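Local coordinates for protein Emp46p (Saccharomyces cerevisiae, PDB 2A6V) that acts as a calcium-independent cargo receptor involved in glycoprotein secretion, with a carbohydrate recognition domain that folds as a beta sandwich and binds potassium, at residues K34-E39 with L44-N49; C147-Q152 with L174-R179. One frame throughout, in Å; residues are numbered along the deposited sequence.

Interaction 1 of 2, residues K34-E39 with L44-N49; sequences KVKLEE and LTPGKN
Val35 and Leu44 meet side by side at the base of a beta hairpin, strands 36-38 and 41-43, on the margin of the legume-lectin-like beta sandwich. Both legs change sheet here: the chain arrives from strand 29-33 and leaves through 44-49 for strand 51-56, each of which belongs to the facing sheet. The evidence for closeness is the Val35 to Leu44 CA separation of 4.2 Å. The buried apolar part is a methyl contact, Val35 CG2 to Leu44 CD2 at 3.8 Å, with both side chains running the same way to reach Leu54 of strand 51-56. The second group of contacts centres on the Pro46 ring, whose CG approaches the carbonyl oxygen of Lys34 to 3.4 Å, a van der Waals contact. Lys36 reaches the same ring with its aliphatic chain, CD to Pro46 CB 4.0 Å. A bend at chi3 (48°) turns the chain so that its end also lies by the proline. Backbone pairing is supplied from outside, Lys36 with Val43 and Leu44 with Phe210. At the exposed margin, Lys36 NZ stands 3.9 Å from Pro46 CB.

Interaction 2 of 2, residues C147-Q152 with L174-R179; sequences CLFQYQ and LQMDNR. With EDO (1,2-ethanediol), chain E.
The Phe149 ring has one face under Met176 CE, which lies 3.8 Å above its plane and offset toward the rim, while Asp177 OD2 sits in plane at the edge, 3.9 Å from Phe149 CZ. The carboxylate is turned 62° from the ring, and its oxygens are held by other partners, OD1 by Thr159 N and OD2 by Ser158 OG. Two further neighbours, Arg179 NH2 and the ethanediol, approach the ring obliquely.

Over the face, the evidence favours a combined CH-pi and Met-aromatic contact. Met176 CE is 4.0 Å from the Phe149 centroid, 20° from the ring normal; Met176 SD is farther off, at 5.1 Å, but almost on the normal. Bends at chi2 and chi3 fold the methionine back over the ring, and Met176 CB adds the tightest approach, 3.5 Å to Phe149 CE1.

The ethanediol, probably from the crystallisation liquor, donates from O1 to Arg179 O (2.9 Å) and is also hydrogen-bonded to Val180 O.

Met176 to Arg179 form a type I' turn closed by Arg179 N to Met176 O and Met176 N to Arg179 O. This tight hairpin joins strands 171-176 and 179-184, and Phe149 packs on it from beyond the end of strand 145-148 in the other sheet. With the Cys147-Cys181 disulfide alongside, it is a partly buried contact between the two sheets of a lectin beta sandwich.

How the interactions relate
Interactions 1 and 2 lie toward opposite margins of one seven-stranded sheet: strand 36-38 is outermost at one side, and strand 179-184, which the 174-179 turn leads into, is outermost at the other. Their centres are 23 Å apart and their nearest atoms about 10 Å, so they do not touch. Each links that sheet to its partner, interaction 1 through chain crossings and interaction 2 through side chains and a disulfide. Glu208 is common to both: its carbonyl oxygen is hydrogen-bonded to Thr45 OG1, and the Tyr151 side chain touches the residue. Neither contact belongs to a potassium site, although the Val35 side chain comes within about 9 Å of a bound potassium ion.

Interaction 1 of 2, residues K34-E39 with L44-N49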
loop_
_atom_site.group_PDB
_atom_site.type_symbol
_atom_site.label_atom_id
_atom_site.label_comp_id
_atom_site.label_asym_id
_atom_site.label_seq_id
_atom_site.Cartn_x
_atom_site.Cartn_y
_atom_site.Cartn_z
ATOM N N LYS A 34 4.679 10.558 10.571
ATOM C CA LYS A 34 5.651 10.055 11.543
ATOM C C LYS A 34 6.571 8.937 11.044
ATOM O O LYS A 34 7.365 8.396 11.820
ATOM C CB LYS A 34 4.944 9.603 12.815
ATOM C CG LYS A 34 4.156 10.700 13.482
ATOM C CD LYS A 34 5.087 11.814 13.925
ATOM C CE LYS A 34 4.452 12.766 14.920
ATOM N NZ LYS A 34 5.484 13.323 15.848
ATOM N N VAL A 35 6.513 8.619 9.755
ATOM C CA VAL A 35 7.356 7.556 9.229
ATOM C C VAL A 35 8.826 7.863 9.493
ATOM O O VAL A 35 9.283 8.989 9.279
ATOM C CB VAL A 35 7.095 7.297 7.724
ATOM C CG1 VAL A 35 7.491 8.464 6.867
ATOM C CG2 VAL A 35 7.811 6.031 7.268
ATOM N N LYS A 36 9.553 6.864 9.985
ATOM C CA LYS A 36 10.996 6.997 10.209
ATOM C C LYS A 36 11.751 5.766 9.701
ATOM O O LYS A 36 11.271 4.648 9.837
ATOM C CB LYS A 36 11.282 7.184 11.681
ATOM C CG LYS A 36 10.697 6.145 12.586
ATOM C CD LYS A 36 11.181 6.243 14.059
ATOM C CE LYS A 36 11.119 7.644 14.644
ATOM N NZ LYS A 36 10.481 7.701 16.006
ATOM N N LEU A 37 12.919 5.979 9.118
ATOM C CA LEU A 37 13.823 4.903 8.751
ATOM C C LEU A 37 14.636 4.556 9.986
ATOM O O LEU A 37 15.383 5.404 10.508
ATOM C CB LEU A 37 14.762 5.327 7.630
ATOM C CG LEU A 37 15.760 4.286 7.144
ATOM C CD1 LEU A 37 15.055 3.013 6.730
ATOM C CD2 LEU A 37 16.569 4.834 5.974
ATOM N N GLU A 38 14.505 3.328 10.448
ATOM C CA GLU A 38 15.110 2.887 11.696
ATOM C C GLU A 38 15.681 1.491 11.533
ATOM O O GLU A 38 14.947 0.533 11.254
ATOM C CB GLU A 38 14.058 2.884 12.793
ATOM C CG GLU A 38 14.563 2.596 14.184
ATOM C CD GLU A 38 13.978 3.579 15.172
ATOM O OE1 GLU A 38 13.112 3.176 15.990
ATOM O OE2 GLU A 38 14.348 4.773 15.085
ATOM N N GLU A 39 16.993 1.350 11.722
ATOM C CA GLU A 39 17.654 0.037 11.643
ATOM C C GLU A 39 17.154 -0.786 10.438
ATOM O O GLU A 39 16.779 -1.969 10.562
ATOM C CB GLU A 39 17.533 -0.724 12.976
ATOM C CG GLU A 39 18.151 -0.031 14.197
ATOM C CD GLU A 39 19.669 0.111 14.156
ATOM O OE1 GLU A 39 20.218 0.667 15.132
ATOM O OE2 GLU A 39 20.322 -0.316 13.182
ATOM N N LEU A 44 6.159 3.058 9.876
ATOM C CA LEU A 44 5.137 4.032 9.517
ATOM C C LEU A 44 4.496 4.621 10.749
ATOM O O LEU A 44 4.185 5.814 10.753
ATOM C CB LEU A 44 4.059 3.374 8.635
ATOM C CG LEU A 44 4.491 2.918 7.243
ATOM C CD1 LEU A 44 3.428 2.008 6.631
ATOM C CD2 LEU A 44 4.740 4.094 6.315
ATOM N N THR A 45 4.317 3.813 11.801
ATOM C CA THR A 45 3.572 4.216 12.998
ATOM C C THR A 45 4.348 3.927 14.287
ATOM O O THR A 45 3.985 3.018 15.050
ATOM C CB THR A 45 2.209 3.511 13.046
ATOM O OG1 THR A 45 2.367 2.090 12.977
ATOM C CG2 THR A 45 1.377 3.878 11.839
ATOM N N PRO A 46 5.425 4.676 14.513
ATOM C CA PRO A 46 6.344 4.383 15.621
ATOM C C PRO A 46 5.873 4.706 17.034
ATOM O O PRO A 46 6.504 4.262 18.001
ATOM C CB PRO A 46 7.557 5.249 15.289
ATOM C CG PRO A 46 7.024 6.380 14.493
ATOM C CD PRO A 46 5.903 5.786 13.681
ATOM N N GLY A 47 4.833 5.501 17.147
ATOM C CA GLY A 47 4.310 5.910 18.442
ATOM C C GLY A 47 2.840 5.598 18.615
ATOM O O GLY A 47 2.158 5.201 17.679
ATOM N N LYS A 48 2.347 5.825 19.825
ATOM C CA LYS A 48 0.930 5.680 20.111
ATOM C C LYS A 48 0.150 6.685 19.276
ATOM O O LYS A 48 0.486 7.891 19.257
ATOM C CB LYS A 48 0.701 5.944 21.613
ATOM C CG LYS A 48 1.362 4.940 22.498
ATOM C CD LYS A 48 1.419 5.397 23.963
ATOM C CE LYS A 48 0.185 5.047 24.744
ATOM N NZ LYS A 48 0.369 5.376 26.213
ATOM N N ASN A 49 -0.889 6.210 18.590
ATOM C CA ASN A 49 -1.771 7.080 17.800
ATOM C C ASN A 49 -1.016 7.913 16.787
ATOM O O ASN A 49 -1.207 9.135 16.716
ATOM C CB ASN A 49 -2.608 7.987 18.736
ATOM C CG ASN A 49 -3.709 7.241 19.436
ATOM O OD1 ASN A 49 -4.556 6.645 18.795
ATOM N ND2 ASN A 49 -3.738 7.317 20.760
#

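Interaction 2 of 2, residues C147-Q152 with L174-R179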
loop_
_atom_site.group_PDB
_atom_site.type_symbol
_atom_site.label_atom_id
_atom_site.label_comp_id
_atom_site.label_asym_id
_atom_site.label_seq_id
_atom_site.Cartn_x
_atom_site.Cartn_y
_atom_site.Cartn_z
ATOM N N CYS A 147 -9.568 -11.261 0.874
ATOM C CA CYS A 147 -9.137 -12.550 1.398
ATOM C C CYS A 147 -8.853 -12.425 2.890
ATOM O O CYS A 147 -8.600 -11.333 3.411
ATOM C CB CYS A 147 -7.934 -13.105 0.650
ATOM S SG CYS A 147 -6.409 -12.135 0.824
ATOM N N LEU A 148 -8.899 -13.534 3.601
ATOM C CA LEU A 148 -8.538 -13.568 4.993
ATOM C C LEU A 148 -7.022 -13.755 5.024
ATOM O O LEU A 148 -6.472 -14.567 4.285
ATOM C CB LEU A 148 -9.260 -14.700 5.714
ATOM C CG LEU A 148 -10.776 -14.706 5.551
ATOM C CD1 LEU A 148 -11.372 -15.851 6.371
ATOM C CD2 LEU A 148 -11.389 -13.362 5.939
ATOM N N PHE A 149 -6.364 -12.964 5.854
ATOM C CA PHE A 149 -4.895 -12.958 5.884
ATOM C C PHE A 149 -4.384 -12.501 7.257
ATOM O O PHE A 149 -4.748 -11.438 7.755
ATOM C CB PHE A 149 -4.351 -12.039 4.782
ATOM C CG PHE A 149 -2.857 -12.086 4.665
ATOM C CD1 PHE A 149 -2.229 -13.151 4.058
ATOM C CD2 PHE A 149 -2.084 -11.108 5.267
ATOM C CE1 PHE A 149 -0.855 -13.203 3.990
ATOM C CE2 PHE A 149 -0.703 -11.170 5.190
ATOM C CZ PHE A 149 -0.103 -12.200 4.567
ATOM N N GLN A 150 -3.561 -13.351 7.867
ATOM C CA GLN A 150 -2.994 -13.090 9.188
ATOM C C GLN A 150 -1.754 -12.198 9.050
ATOM O O GLN A 150 -0.787 -12.551 8.365
ATOM C CB GLN A 150 -2.627 -14.395 9.901
ATOM C CG GLN A 150 -2.316 -14.204 11.357
ATOM C CD GLN A 150 -2.020 -15.490 12.105
ATOM O OE1 GLN A 150 -1.764 -15.453 13.304
ATOM N NE2 GLN A 150 -2.097 -16.618 11.427
ATOM N N TYR A 151 -1.802 -11.043 9.693
ATOM C CA TYR A 151 -0.684 -10.078 9.645
ATOM C C TYR A 151 -0.264 -9.545 11.044
ATOM O O TYR A 151 0.877 -9.132 11.193
ATOM C CB TYR A 151 -0.987 -8.892 8.692
ATOM C CG TYR A 151 -2.074 -8.005 9.206
ATOM C CD1 TYR A 151 -1.790 -6.977 10.095
ATOM C CD2 TYR A 151 -3.404 -8.227 8.853
ATOM C CE1 TYR A 151 -2.800 -6.170 10.618
ATOM C CE2 TYR A 151 -4.429 -7.441 9.362
ATOM C CZ TYR A 151 -4.120 -6.398 10.240
ATOM O OH TYR A 151 -5.120 -5.624 10.806
ATOM N N GLN A 152 -1.132 -9.506 12.046
ATOM C CA GLN A 152 -0.756 -8.848 13.293
ATOM C C GLN A 152 0.359 -9.595 13.993
ATOM O O GLN A 152 0.380 -10.831 14.036
ATOM C CB GLN A 152 -1.928 -8.692 14.254
ATOM C CG GLN A 152 -2.968 -7.692 13.811
ATOM C CD GLN A 152 -3.884 -7.336 14.943
ATOM O OE1 GLN A 152 -4.320 -8.225 15.688
ATOM N NE2 GLN A 152 -4.207 -6.060 15.075
ATOM N N LEU A 174 -3.543 -10.131 -7.167
ATOM C CA LEU A 174 -2.969 -9.712 -5.908
ATOM C C LEU A 174 -2.609 -10.950 -5.143
ATOM O O LEU A 174 -3.493 -11.734 -4.773
ATOM C CB LEU A 174 -3.988 -8.871 -5.136
ATOM C CG LEU A 174 -3.498 -8.004 -3.978
ATOM C CD1 LEU A 174 -3.040 -8.810 -2.840
ATOM C CD2 LEU A 174 -2.416 -7.019 -4.447
ATOM N N GLN A 175 -1.320 -11.151 -4.895
ATOM C CA GLN A 175 -0.840 -12.273 -4.097
ATOM C C GLN A 175 -0.286 -11.782 -2.769
ATOM O O GLN A 175 0.283 -10.704 -2.684
ATOM C CB GLN A 175 0.272 -13.024 -4.833
ATOM C CG GLN A 175 -0.126 -13.639 -6.174
ATOM C CD GLN A 175 1.098 -14.012 -6.976
ATOM O OE1 GLN A 175 1.704 -13.162 -7.621
ATOM N NE2 GLN A 175 1.485 -15.271 -6.908
ATOM N N MET A 176 -0.484 -12.573 -1.738
ATOM C CA MET A 176 0.117 -12.383 -0.427
ATOM C C MET A 176 0.978 -13.586 -0.156
ATOM O O MET A 176 0.502 -14.723 -0.171
ATOM C CB MET A 176 -0.946 -12.229 0.651
ATOM C CG MET A 176 -1.960 -11.119 0.360
ATOM S SD MET A 176 -1.286 -9.455 0.347
ATOM C CE MET A 176 -0.868 -9.231 1.979
ATOM N N ASP A 177 2.262 -13.359 0.080
ATOM C CA ASP A 177 3.217 -14.451 0.283
ATOM C C ASP A 177 3.079 -15.519 -0.808
ATOM O O ASP A 177 3.071 -16.710 -0.520
ATOM C CB ASP A 177 3.073 -14.995 1.705
ATOM C CG ASP A 177 3.545 -14.019 2.759
ATOM O OD1 ASP A 177 4.342 -13.113 2.421
ATOM O OD2 ASP A 177 3.214 -14.124 3.947
ATOM N N ASN A 178 2.949 -15.064 -2.048
ATOM C CA ASN A 178 2.904 -15.909 -3.240
ATOM C C ASN A 178 1.671 -16.792 -3.361
ATOM O O ASN A 178 1.657 -17.754 -4.144
ATOM C CB ASN A 178 4.178 -16.740 -3.370
ATOM C CG ASN A 178 5.408 -15.877 -3.550
ATOM O OD1 ASN A 178 5.382 -14.883 -4.280
ATOM N ND2 ASN A 178 6.487 -16.238 -2.874
ATOM N N ARG A 179 0.624 -16.439 -2.626
ATOM C CA ARG A 179 -0.654 -17.151 -2.679
ATOM C C ARG A 179 -1.702 -16.162 -3.123
ATOM O O ARG A 179 -1.743 -15.036 -2.635
ATOM C CB ARG A 179 -1.029 -17.727 -1.310
ATOM C CG ARG A 179 0.062 -18.625 -0.664
ATOM C CD ARG A 179 -0.368 -19.484 0.506
ATOM N NE ARG A 179 -1.199 -18.749 1.458
ATOM C CZ ARG A 179 -0.755 -18.006 2.474
ATOM N NH1 ARG A 179 0.539 -17.826 2.712
ATOM N NH2 ARG A 179 -1.641 -17.414 3.269
HETATM C C1 EDO E . -3.603 -15.422 0.687
HETATM O O1 EDO E . -3.517 -14.462 -0.350
HETATM C C2 EDO E . -5.057 -15.646 1.081
HETATM O O2 EDO E . -5.821 -16.128 -0.035
#